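Local coordinates for oxidoreductase (Listeria innocua, PDB 3E18), which binds nicotinamide-adenine-dinucleotide and is probably an NAD-dependent dehydrogenase of the Gfo/Idh/MocA family whose substrate is not established, at residues G17-H20 / V21-S25; I134-M137 / F138-T142. All coordinates share one frame; numbering follows the deposited sequence.

Contact 1 (G17-H20 / V21-S25)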
loop_
_atom_site.group_PDB
_atom_site.type_symbol
_atom_site.label_atom_id
_atom_site.label_comp_id
_atom_site.label_asym_id
_atom_site.label_seq_id
_atom_site.Cartn_x
_atom_site.Cartn_y
_atom_site.Cartn_z
ATOM N N GLY A 17 27.105 -4.226 -19.731
ATOM C CA GLY A 17 27.725 -4.447 -21.031
ATOM C C GLY A 17 28.662 -5.632 -21.031
ATOM O O GLY A 17 28.631 -6.446 -21.957
ATOM N N SER A 18 29.481 -5.749 -19.982
ATOM C CA SER A 18 30.353 -6.911 -19.848
ATOM C C SER A 18 29.552 -8.200 -19.665
ATOM O O SER A 18 29.973 -9.250 -20.133
ATOM C CB SER A 18 31.368 -6.735 -18.709
ATOM O OG SER A 18 30.713 -6.589 -17.467
ATOM N N TYR A 19 28.388 -8.107 -19.020
ATOM C CA TYR A 19 27.525 -9.271 -18.807
ATOM C C TYR A 19 26.808 -9.693 -20.090
ATOM O O TYR A 19 26.500 -10.875 -20.282
ATOM C CB TYR A 19 26.530 -9.021 -17.659
ATOM C CG TYR A 19 25.638 -10.209 -17.348
ATOM C CD1 TYR A 19 26.185 -11.457 -17.025
ATOM C CD2 TYR A 19 24.249 -10.092 -17.382
ATOM C CE1 TYR A 19 25.370 -12.558 -16.747
ATOM C CE2 TYR A 19 23.422 -11.190 -17.095
ATOM C CZ TYR A 19 23.992 -12.418 -16.782
ATOM O OH TYR A 19 23.188 -13.505 -16.499
ATOM N N HIS A 20 26.578 -8.734 -20.986
ATOM C CA HIS A 20 25.951 -9.029 -22.278
ATOM C C HIS A 20 26.820 -9.901 -23.190
ATOM O O HIS A 20 26.305 -10.563 -24.101
ATOM C CB HIS A 20 25.593 -7.737 -22.986
ATOM C CG HIS A 20 24.222 -7.246 -22.663
ATOM N ND1 HIS A 20 23.101 -7.719 -23.305
ATOM C CD2 HIS A 20 23.787 -6.340 -21.758
ATOM C CE1 HIS A 20 22.034 -7.113 -22.823
ATOM N NE2 HIS A 20 22.422 -6.276 -21.880
ATOM N N VAL A 21 28.130 -9.894 -22.942
ATOM C CA VAL A 21 29.044 -10.835 -23.590
ATOM C C VAL A 21 28.563 -12.258 -23.324
ATOM O O VAL A 21 28.318 -13.010 -24.267
ATOM C CB VAL A 21 30.515 -10.638 -23.129
ATOM C CG1 VAL A 21 31.417 -11.705 -23.722
ATOM C CG2 VAL A 21 31.019 -9.248 -23.523
ATOM N N THR A 22 28.370 -12.593 -22.045
ATOM C CA THR A 22 27.842 -13.894 -21.629
ATOM C C THR A 22 26.443 -14.175 -22.182
ATOM O O THR A 22 26.185 -15.267 -22.681
ATOM C CB THR A 22 27.860 -14.034 -20.089
ATOM O OG1 THR A 22 29.142 -13.630 -19.593
ATOM C CG2 THR A 22 27.602 -15.474 -19.666
ATOM N N LEU A 23 25.558 -13.182 -22.119
ATOM C CA LEU A 23 24.171 -13.348 -22.575
ATOM C C LEU A 23 24.023 -13.578 -24.074
ATOM O O LEU A 23 23.339 -14.518 -24.495
ATOM C CB LEU A 23 23.305 -12.146 -22.167
ATOM C CG LEU A 23 22.889 -11.992 -20.706
ATOM C CD1 LEU A 23 22.105 -10.695 -20.497
ATOM C CD2 LEU A 23 22.077 -13.196 -20.253
ATOM N N ALA A 24 24.645 -12.718 -24.878
ATOM C CA ALA A 24 24.543 -12.822 -26.339
ATOM C C ALA A 24 25.212 -14.095 -26.891
ATOM O O ALA A 24 24.705 -14.708 -27.836
ATOM C CB ALA A 24 25.115 -11.578 -27.001
ATOM N N SER A 25 26.331 -14.494 -26.281
ATOM C CA SER A 25 27.044 -15.730 -26.652
ATOM C C SER A 25 26.243 -17.017 -26.444
ATOM O O SER A 25 26.486 -18.016 -27.123
ATOM C CB SER A 25 28.351 -15.842 -25.875
ATOM O OG SER A 25 29.231 -14.793 -26.220
#
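The phenol ring of Tyr19 takes Leu23 over one face, in a CH-pi contact: Leu23 CG stands 4.2 Å from the ring centroid and 28° off the normal. Leu23 CD1 lies nearest Tyr19 CE2, at 3.7 Å, and Tyr19 CD2, while Leu23 CD2 lies nearest Tyr19 OH. Tyr19 can meet a residue one turn on because its CG lies opposite the backbone N (chi1 -178°), which swings the ring beside its own carbonyl. The same CD1 methyl of Leu23 sits above the His20 imidazole, displaced towards its rim, so one leucine branch serves two rings. Both ring nitrogens of His20 are bonded outside the helix, ND1 to Tyr308 and NE2 to Glu95, an NAD-binding residue. Beneath the side chains, the i to i+4 bond from Leu23 N to Tyr19 O measures 3.1 Å, and that from Ala24 N to His20 O is 2.8 Å and nearly straight (168°). Val21 O receives both Ser25 N and Ser25 OG, from opposite faces of its carbonyl plane. The hydrogen bonds at ND1 and NE2 thus probably set the orientation of the imidazole, while the leucine methyl covers part of one face, on the helix that follows the glycine-rich turn of the Rossmann fold.

Contact 2 (I134-M137 / F138-T142)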
loop_
_atom_site.group_PDB
_atom_site.type_symbol
_atom_site.label_atom_id
_atom_site.label_comp_id
_atom_site.label_asym_id
_atom_site.label_seq_id
_atom_site.Cartn_x
_atom_site.Cartn_y
_atom_site.Cartn_z
ATOM N N ILE A 134 3.491 -15.466 -11.218
ATOM C CA ILE A 134 2.320 -14.571 -11.210
ATOM C C ILE A 134 1.551 -14.625 -12.540
ATOM O O ILE A 134 0.304 -14.608 -12.571
ATOM C CB ILE A 134 2.733 -13.091 -10.872
ATOM C CG1 ILE A 134 3.516 -13.033 -9.543
ATOM C CG2 ILE A 134 1.528 -12.181 -10.786
ATOM C CD1 ILE A 134 2.711 -13.479 -8.313
ATOM N N LYS A 135 2.302 -14.684 -13.638
ATOM C CA LYS A 135 1.724 -14.805 -14.973
ATOM C C LYS A 135 0.960 -16.116 -15.099
ATOM O O LYS A 135 -0.135 -16.147 -15.639
ATOM C CB LYS A 135 2.824 -14.714 -16.037
ATOM C CG LYS A 135 2.313 -14.669 -17.464
ATOM C CD LYS A 135 3.438 -14.238 -18.392
ATOM C CE LYS A 135 2.898 -13.734 -19.721
ATOM N NZ LYS A 135 2.524 -14.875 -20.595
ATOM N N GLU A 136 1.534 -17.197 -14.583
ATOM C CA GLU A 136 0.800 -18.481 -14.534
ATOM C C GLU A 136 -0.512 -18.362 -13.741
ATOM O O GLU A 136 -1.586 -18.743 -14.244
ATOM C CB GLU A 136 1.690 -19.600 -13.968
ATOM C CG GLU A 136 1.008 -20.988 -13.854
ATOM C CD GLU A 136 0.790 -21.705 -15.193
ATOM O OE1 GLU A 136 1.224 -21.192 -16.248
ATOM O OE2 GLU A 136 0.189 -22.807 -15.181
ATOM N N MET A 137 -0.430 -17.788 -12.536
ATOM C CA MET A 137 -1.618 -17.582 -11.694
ATOM C C MET A 137 -2.663 -16.724 -12.397
ATOM O O MET A 137 -3.846 -17.039 -12.362
ATOM C CB MET A 137 -1.248 -16.969 -10.335
ATOM C CG MET A 137 -0.343 -17.840 -9.489
ATOM S SD MET A 137 0.280 -17.021 -8.018
ATOM C CE MET A 137 -1.240 -16.693 -7.139
ATOM N N PHE A 138 -2.204 -15.658 -13.053
ATOM C CA PHE A 138 -3.066 -14.694 -13.735
ATOM C C PHE A 138 -3.825 -15.368 -14.880
ATOM O O PHE A 138 -5.037 -15.203 -15.014
ATOM C CB PHE A 138 -2.202 -13.519 -14.248
ATOM C CG PHE A 138 -2.985 -12.344 -14.780
ATOM C CD1 PHE A 138 -3.396 -11.323 -13.932
ATOM C CD2 PHE A 138 -3.264 -12.230 -16.140
ATOM C CE1 PHE A 138 -4.123 -10.229 -14.426
ATOM C CE2 PHE A 138 -3.979 -11.149 -16.638
ATOM C CZ PHE A 138 -4.406 -10.145 -15.781
ATOM N N GLU A 139 -3.105 -16.141 -15.690
ATOM C CA GLU A 139 -3.674 -16.759 -16.897
ATOM C C GLU A 139 -4.532 -17.985 -16.589
ATOM O O GLU A 139 -5.580 -18.194 -17.202
ATOM C CB GLU A 139 -2.554 -17.150 -17.861
ATOM C CG GLU A 139 -1.859 -15.961 -18.499
ATOM C CD GLU A 139 -0.620 -16.350 -19.269
ATOM O OE1 GLU A 139 -0.145 -17.496 -19.113
ATOM O OE2 GLU A 139 -0.116 -15.498 -20.029
ATOM N N GLN A 140 -4.090 -18.780 -15.622
ATOM C CA GLN A 140 -4.806 -20.007 -15.250
ATOM C C GLN A 140 -5.902 -19.802 -14.216
ATOM O O GLN A 140 -6.563 -20.764 -13.807
ATOM C CB GLN A 140 -3.823 -21.092 -14.800
ATOM C CG GLN A 140 -2.888 -21.553 -15.936
ATOM C CD GLN A 140 -3.643 -21.920 -17.213
ATOM O OE1 GLN A 140 -4.663 -22.618 -17.172
ATOM N NE2 GLN A 140 -3.145 -21.448 -18.350
ATOM N N LYS A 141 -6.078 -18.544 -13.803
ATOM C CA LYS A 141 -7.044 -18.147 -12.777
ATOM C C LYS A 141 -6.902 -18.913 -11.460
ATOM O O LYS A 141 -7.893 -19.289 -10.852
ATOM C CB LYS A 141 -8.483 -18.205 -13.314
ATOM C CG LYS A 141 -8.761 -17.233 -14.456
ATOM C CD LYS A 141 -10.050 -17.604 -15.175
ATOM C CE LYS A 141 -10.260 -16.786 -16.445
ATOM N NZ LYS A 141 -11.228 -15.667 -16.259
ATOM N N THR A 142 -5.657 -19.132 -11.033
ATOM C CA THR A 142 -5.344 -19.888 -9.827
ATOM C C THR A 142 -6.029 -19.348 -8.569
ATOM O O THR A 142 -6.441 -20.124 -7.689
ATOM C CB THR A 142 -3.814 -19.905 -9.593
ATOM O OG1 THR A 142 -3.162 -20.352 -10.777
ATOM C CG2 THR A 142 -3.430 -20.827 -8.453
HETATM O O HOH W 1 -0.104 -20.272 -18.060
#
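Lys135 and Glu139 form the salt bridge of this helix end, one turn apart, with Lys135 NZ 2.8 Å from Glu139 OE2. The ammonium meets the carboxylate on its syn side, 27° out of plane. The lysine chain runs extended as far as CE and bends only at chi4 (-79°), which turns NZ onto the acid; on the way its methylenes run alongside the carboxylate, Lys135 CG passing 3.6 Å from Glu139 OE2.

A water joins two further polar groups, donating to Glu139 OE1 at 3.0 Å and accepting from Gln140 NE2. The OE1 atoms of Glu136 and Glu139 are 4.9 Å apart. Glu136 also crosses Gln140, its OE2 3.4 Å from Gln140 CG, with carboxylate and amide planes turned 30° from each other.

Backbone bonds carry the helix to its finish. Phe138 N, Glu139 N and Gln140 N bond to the carbonyl oxygens of Ile134, Lys135 and Glu136. Next, Thr142 N reaches back five residues to Met137 O, 3.1 Å away, in the carbonyl plane and on a lone pair. This 6→1 bond, with positive phi at Lys141, the first residue to leave helical phi/psi, is the signature of a Schellman motif. At this C-terminal turn, Thr142 OG1 approaches Met137 CA to 3.3 Å, and Thr142 CB lies against Met137 CB.

Apolar side chains join the helix to its surroundings. Ile134 and Met137 are buried, leaning on Met146 of strand 146-154 and on Trp239 and Val241, respectively, of strand 239-243; Phe138, partly exposed, touches Met146 and Leu188, the latter at the end of helix 173-188. Helix 129-140 thereby packs on the mixed sheet of the C-terminal domain.

How the contacts relate
Contacts 1 and 2 are both local, one-turn interactions within single helices, but they belong to different domains: 17-25 to the NAD-binding Rossmann fold, 134-142 to the C-terminal domain with its mixed sheet. Their centres are 31 Å apart and their nearest atoms about 19 Å, so they do not touch. Contact 1 borders the cofactor site: Gly17 lies about 5 Å from the bound NAD. Contact 2 is remote from the cofactor pocket. The two helices are thus divided between the parts of the protein, helix 15-25 serving the cofactor domain and helix 129-140 packing on the sheet domain.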